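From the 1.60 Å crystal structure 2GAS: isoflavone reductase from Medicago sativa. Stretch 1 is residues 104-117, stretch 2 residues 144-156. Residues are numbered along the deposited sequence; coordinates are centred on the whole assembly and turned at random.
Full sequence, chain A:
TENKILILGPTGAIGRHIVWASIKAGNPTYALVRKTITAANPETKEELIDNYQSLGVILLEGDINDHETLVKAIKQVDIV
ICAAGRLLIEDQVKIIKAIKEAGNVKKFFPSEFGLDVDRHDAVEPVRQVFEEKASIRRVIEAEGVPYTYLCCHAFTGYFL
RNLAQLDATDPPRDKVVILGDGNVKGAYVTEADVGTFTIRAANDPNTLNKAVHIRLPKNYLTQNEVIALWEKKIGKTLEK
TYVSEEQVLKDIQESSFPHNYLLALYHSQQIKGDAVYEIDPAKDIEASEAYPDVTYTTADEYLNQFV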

# COMPACT_ATOMS: atom_id res chain seq x y z
N ASN A 104 -23.47 -3.52 9.81
CA ASN A 104 -23.01 -2.55 10.80
C ASN A 104 -21.73 -1.79 10.44
O ASN A 104 -21.31 -0.91 11.19
CB ASN A 104 -22.77 -3.27 12.13
CG ASN A 104 -21.78 -4.41 11.98
OD1 ASN A 104 -22.10 -5.46 11.41
ND2 ASN A 104 -20.56 -4.22 12.48
N VAL A 105 -21.12 -2.12 9.31
CA VAL A 105 -19.86 -1.48 8.93
C VAL A 105 -19.94 0.01 8.65
O VAL A 105 -20.72 0.46 7.80
CB VAL A 105 -19.23 -2.20 7.73
CG1 VAL A 105 -17.90 -1.56 7.35
CG2 VAL A 105 -19.01 -3.67 8.07
N LYS A 106 -19.12 0.78 9.36
CA LYS A 106 -19.07 2.23 9.20
C LYS A 106 -18.03 2.67 8.17
O LYS A 106 -18.08 3.79 7.67
CB LYS A 106 -18.79 2.89 10.55
CG LYS A 106 -19.86 2.57 11.58
CD LYS A 106 -19.60 3.26 12.91
CE LYS A 106 -20.64 2.84 13.93
NZ LYS A 106 -20.38 3.42 15.27
N LYS A 107 -17.09 1.79 7.86
CA LYS A 107 -16.07 2.12 6.86
C LYS A 107 -15.29 0.90 6.43
O LYS A 107 -14.88 0.09 7.26
CB LYS A 107 -15.11 3.19 7.41
CG LYS A 107 -14.18 3.77 6.35
CD LYS A 107 -13.92 5.26 6.57
CE LYS A 107 -13.09 5.51 7.82
NZ LYS A 107 -12.82 6.96 8.04
N PHE A 108 -15.10 0.75 5.12
CA PHE A 108 -14.36 -0.37 4.57
C PHE A 108 -13.18 0.13 3.75
O PHE A 108 -13.34 1.01 2.90
CB PHE A 108 -15.26 -1.23 3.67
CG PHE A 108 -14.53 -2.31 2.90
CD1 PHE A 108 -13.62 -3.16 3.54
CD2 PHE A 108 -14.77 -2.51 1.55
CE1 PHE A 108 -12.98 -4.18 2.84
CE2 PHE A 108 -14.14 -3.53 0.84
CZ PHE A 108 -13.25 -4.36 1.48
N PHE A 109 -11.99 -0.40 4.05
CA PHE A 109 -10.78 -0.06 3.32
C PHE A 109 -10.43 -1.26 2.45
O PHE A 109 -9.96 -2.28 2.96
CB PHE A 109 -9.58 0.16 4.26
CG PHE A 109 -9.55 1.49 4.94
CD1 PHE A 109 -10.41 1.78 5.99
CD2 PHE A 109 -8.60 2.45 4.58
CE1 PHE A 109 -10.34 3.00 6.67
CE2 PHE A 109 -8.51 3.68 5.26
CZ PHE A 109 -9.38 3.95 6.31
N PRO A 110 -10.67 -1.17 1.14
CA PRO A 110 -10.31 -2.33 0.31
C PRO A 110 -8.79 -2.41 0.13
O PRO A 110 -8.05 -1.52 0.56
CB PRO A 110 -11.05 -2.07 -1.00
CG PRO A 110 -11.13 -0.57 -1.05
CD PRO A 110 -11.46 -0.20 0.37
N SER A 111 -8.34 -3.49 -0.50
CA SER A 111 -6.92 -3.73 -0.73
C SER A 111 -6.33 -2.80 -1.79
O SER A 111 -6.12 -3.20 -2.94
CB SER A 111 -6.70 -5.20 -1.12
OG SER A 111 -5.32 -5.51 -1.23
N GLU A 112 -6.07 -1.57 -1.38
CA GLU A 112 -5.50 -0.56 -2.27
C GLU A 112 -4.02 -0.50 -1.96
O GLU A 112 -3.25 -1.34 -2.43
CB GLU A 112 -6.18 0.78 -1.99
CG GLU A 112 -7.65 0.84 -2.43
CD GLU A 112 -7.81 1.12 -3.91
OE1 GLU A 112 -6.88 1.73 -4.49
OE2 GLU A 112 -8.85 0.76 -4.50
N PHE A 113 -3.61 0.48 -1.17
CA PHE A 113 -2.22 0.61 -0.75
C PHE A 113 -1.20 0.69 -1.88
O PHE A 113 -0.12 0.09 -1.82
CB PHE A 113 -1.88 -0.53 0.22
CG PHE A 113 -2.80 -0.59 1.40
CD1 PHE A 113 -3.87 -1.48 1.43
CD2 PHE A 113 -2.65 0.31 2.46
CE1 PHE A 113 -4.78 -1.48 2.48
CE2 PHE A 113 -3.56 0.32 3.52
CZ PHE A 113 -4.63 -0.58 3.52
N GLY A 114 -1.55 1.45 -2.91
CA GLY A 114 -0.68 1.65 -4.05
C GLY A 114 -1.07 2.96 -4.71
O GLY A 114 -1.46 3.91 -4.04
N LEU A 115 -0.96 3.02 -6.03
CA LEU A 115 -1.33 4.24 -6.74
C LEU A 115 -2.85 4.36 -6.76
O LEU A 115 -3.56 3.45 -6.32
CB LEU A 115 -0.80 4.20 -8.18
CG LEU A 115 -1.59 3.37 -9.20
CD1 LEU A 115 -0.95 3.53 -10.57
CD2 LEU A 115 -1.60 1.91 -8.80
N ASP A 116 -3.36 5.48 -7.24
CA ASP A 116 -4.80 5.66 -7.35
C ASP A 116 -5.17 4.94 -8.65
O ASP A 116 -4.88 5.43 -9.74
CB ASP A 116 -5.16 7.15 -7.45
CG ASP A 116 -6.65 7.38 -7.52
OD1 ASP A 116 -7.37 6.39 -7.76
OD2 ASP A 116 -7.10 8.53 -7.36
N VAL A 117 -5.81 3.77 -8.54
CA VAL A 117 -6.15 2.99 -9.72
C VAL A 117 -7.17 3.62 -10.68
O VAL A 117 -7.42 3.08 -11.76
CB VAL A 117 -6.61 1.56 -9.35
CG1 VAL A 117 -5.48 0.82 -8.65
CG2 VAL A 117 -7.85 1.61 -8.45
N GLY A 144 -23.06 0.60 -1.96
CA GLY A 144 -23.29 1.59 -0.92
C GLY A 144 -22.52 1.32 0.36
O GLY A 144 -22.96 1.69 1.45
N VAL A 145 -21.37 0.66 0.24
CA VAL A 145 -20.55 0.37 1.41
C VAL A 145 -19.70 1.62 1.64
O VAL A 145 -19.02 2.08 0.72
CB VAL A 145 -19.62 -0.84 1.16
CG1 VAL A 145 -18.69 -1.04 2.34
CG2 VAL A 145 -20.45 -2.09 0.91
N PRO A 146 -19.75 2.21 2.85
CA PRO A 146 -18.95 3.41 3.13
C PRO A 146 -17.49 3.00 2.97
O PRO A 146 -17.06 1.99 3.53
CB PRO A 146 -19.32 3.74 4.57
CG PRO A 146 -19.62 2.39 5.16
CD PRO A 146 -20.41 1.71 4.07
N TYR A 147 -16.73 3.79 2.21
CA TYR A 147 -15.35 3.43 1.92
C TYR A 147 -14.28 4.51 2.04
O TYR A 147 -14.57 5.69 2.18
CB TYR A 147 -15.28 2.89 0.49
CG TYR A 147 -15.68 3.93 -0.55
CD1 TYR A 147 -17.01 4.06 -0.96
CD2 TYR A 147 -14.73 4.80 -1.11
CE1 TYR A 147 -17.38 5.02 -1.90
CE2 TYR A 147 -15.10 5.77 -2.05
CZ TYR A 147 -16.43 5.87 -2.43
OH TYR A 147 -16.82 6.81 -3.36
N THR A 148 -13.04 4.05 1.99
CA THR A 148 -11.86 4.92 1.95
C THR A 148 -10.82 4.13 1.16
O THR A 148 -10.53 2.97 1.47
CB THR A 148 -11.29 5.26 3.34
OG1 THR A 148 -12.25 6.02 4.08
CG2 THR A 148 -10.01 6.10 3.18
N TYR A 149 -10.29 4.75 0.11
CA TYR A 149 -9.27 4.12 -0.72
C TYR A 149 -7.94 4.74 -0.30
O TYR A 149 -7.71 5.92 -0.51
CB TYR A 149 -9.53 4.42 -2.20
CG TYR A 149 -10.90 4.00 -2.69
CD1 TYR A 149 -11.57 4.75 -3.65
CD2 TYR A 149 -11.51 2.85 -2.20
CE1 TYR A 149 -12.82 4.36 -4.13
CE2 TYR A 149 -12.77 2.45 -2.67
CZ TYR A 149 -13.41 3.21 -3.63
OH TYR A 149 -14.64 2.81 -4.09
N LEU A 150 -7.08 3.93 0.30
CA LEU A 150 -5.79 4.42 0.79
C LEU A 150 -4.74 4.27 -0.31
O LEU A 150 -4.24 3.18 -0.57
CB LEU A 150 -5.39 3.64 2.04
CG LEU A 150 -4.33 4.21 3.01
CD1 LEU A 150 -2.99 4.37 2.30
CD2 LEU A 150 -4.81 5.54 3.56
N CYS A 151 -4.43 5.37 -0.98
CA CYS A 151 -3.47 5.38 -2.07
C CYS A 151 -2.14 5.93 -1.55
O CYS A 151 -1.90 7.14 -1.56
CB CYS A 151 -4.01 6.25 -3.21
SG CYS A 151 -5.68 5.75 -3.73
N CYS A 152 -1.29 5.01 -1.10
CA CYS A 152 0.01 5.39 -0.52
C CYS A 152 1.16 5.39 -1.51
O CYS A 152 2.30 5.66 -1.14
CB CYS A 152 0.35 4.45 0.64
SG CYS A 152 0.46 2.71 0.16
N HIS A 153 0.87 5.06 -2.76
CA HIS A 153 1.89 5.03 -3.79
C HIS A 153 3.08 4.10 -3.51
O HIS A 153 2.87 2.94 -3.17
CB HIS A 153 2.33 6.46 -4.10
CG HIS A 153 1.26 7.24 -4.81
ND1 HIS A 153 0.89 6.97 -6.11
CD2 HIS A 153 0.40 8.19 -4.37
CE1 HIS A 153 -0.16 7.70 -6.43
NE2 HIS A 153 -0.48 8.45 -5.39
N ALA A 154 4.31 4.59 -3.62
CA ALA A 154 5.48 3.73 -3.48
C ALA A 154 6.05 3.44 -2.10
O ALA A 154 6.63 4.32 -1.46
CB ALA A 154 6.59 4.25 -4.39
N PHE A 155 5.91 2.20 -1.65
CA PHE A 155 6.46 1.78 -0.36
C PHE A 155 7.98 1.83 -0.46
O PHE A 155 8.55 1.36 -1.44
CB PHE A 155 6.06 0.34 -0.04
CG PHE A 155 4.65 0.18 0.42
CD1 PHE A 155 4.27 0.59 1.70
CD2 PHE A 155 3.70 -0.41 -0.40
CE1 PHE A 155 2.97 0.41 2.14
CE2 PHE A 155 2.39 -0.59 0.04
CZ PHE A 155 2.03 -0.18 1.31
N THR A 156 8.63 2.36 0.57
CA THR A 156 10.08 2.43 0.57
C THR A 156 10.72 1.05 0.49
O THR A 156 11.68 0.85 -0.25
CB THR A 156 10.61 3.13 1.84
OG1 THR A 156 9.97 2.56 2.99
CG2 THR A 156 10.32 4.62 1.79
O HOH W 1 -8.18 1.37 1.00

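Neighbouring strands in a parallel arrangement need not stay hydrogen-bonded along their whole length; where they part, side chains and water can carry the contact onward. The two stretches of this isoflavone reductase, which bury 915 Å² between them, illustrate the point. Strands 107-109 and 148-151 run in roughly the same direction, at 31°, and a single bridge joins Phe-108 to Tyr-147. Phe-108 N donates to Pro-146 O (2.8 Å), and Phe-108 O accepts from Thr-148 N (3.2 Å), so one residue reaches to both neighbours of its partner, as parallel pairing requires.

Beyond the bridge, Pro-110 has no amide hydrogen to offer. Here a water donates to Pro-110 O and Thr-148 O and accepts from Leu-150 N, linking the backbones indirectly. Thr-148, which points toward the first stretch, sets its CB over one face of the Phe-109 ring, 3.9 Å from the centroid, a CH-pi contact that places an aliphatic hydrogen against the aromatic electrons. Leu-150 CB meets the same ring at its edge, 4.3 Å from Phe-109 CD2.

Phe-113 covers the most surface and gathers the next part of the contact. Phe-113 N donates to Leu-150 O in a 2.8 Å hydrogen bond, while its ring brings Phe-113 CE2 to 4.0 Å from Leu-150 CG. The same residue thus combines a polar backbone link with apolar packing. Phe-113 CB also lies 4.0 Å from Cys-152 SG and 4.1 Å from Phe-155 CZ, extending the hydrophobic cluster.

A final backbone bond follows: His-153 N donates to Gly-114 O at 2.9 Å. Cys-152 N is nearly as close to Gly-114 O, at 3.1 Å, but its poor angle excludes a hydrogen bond, showing that proximity alone does not define one.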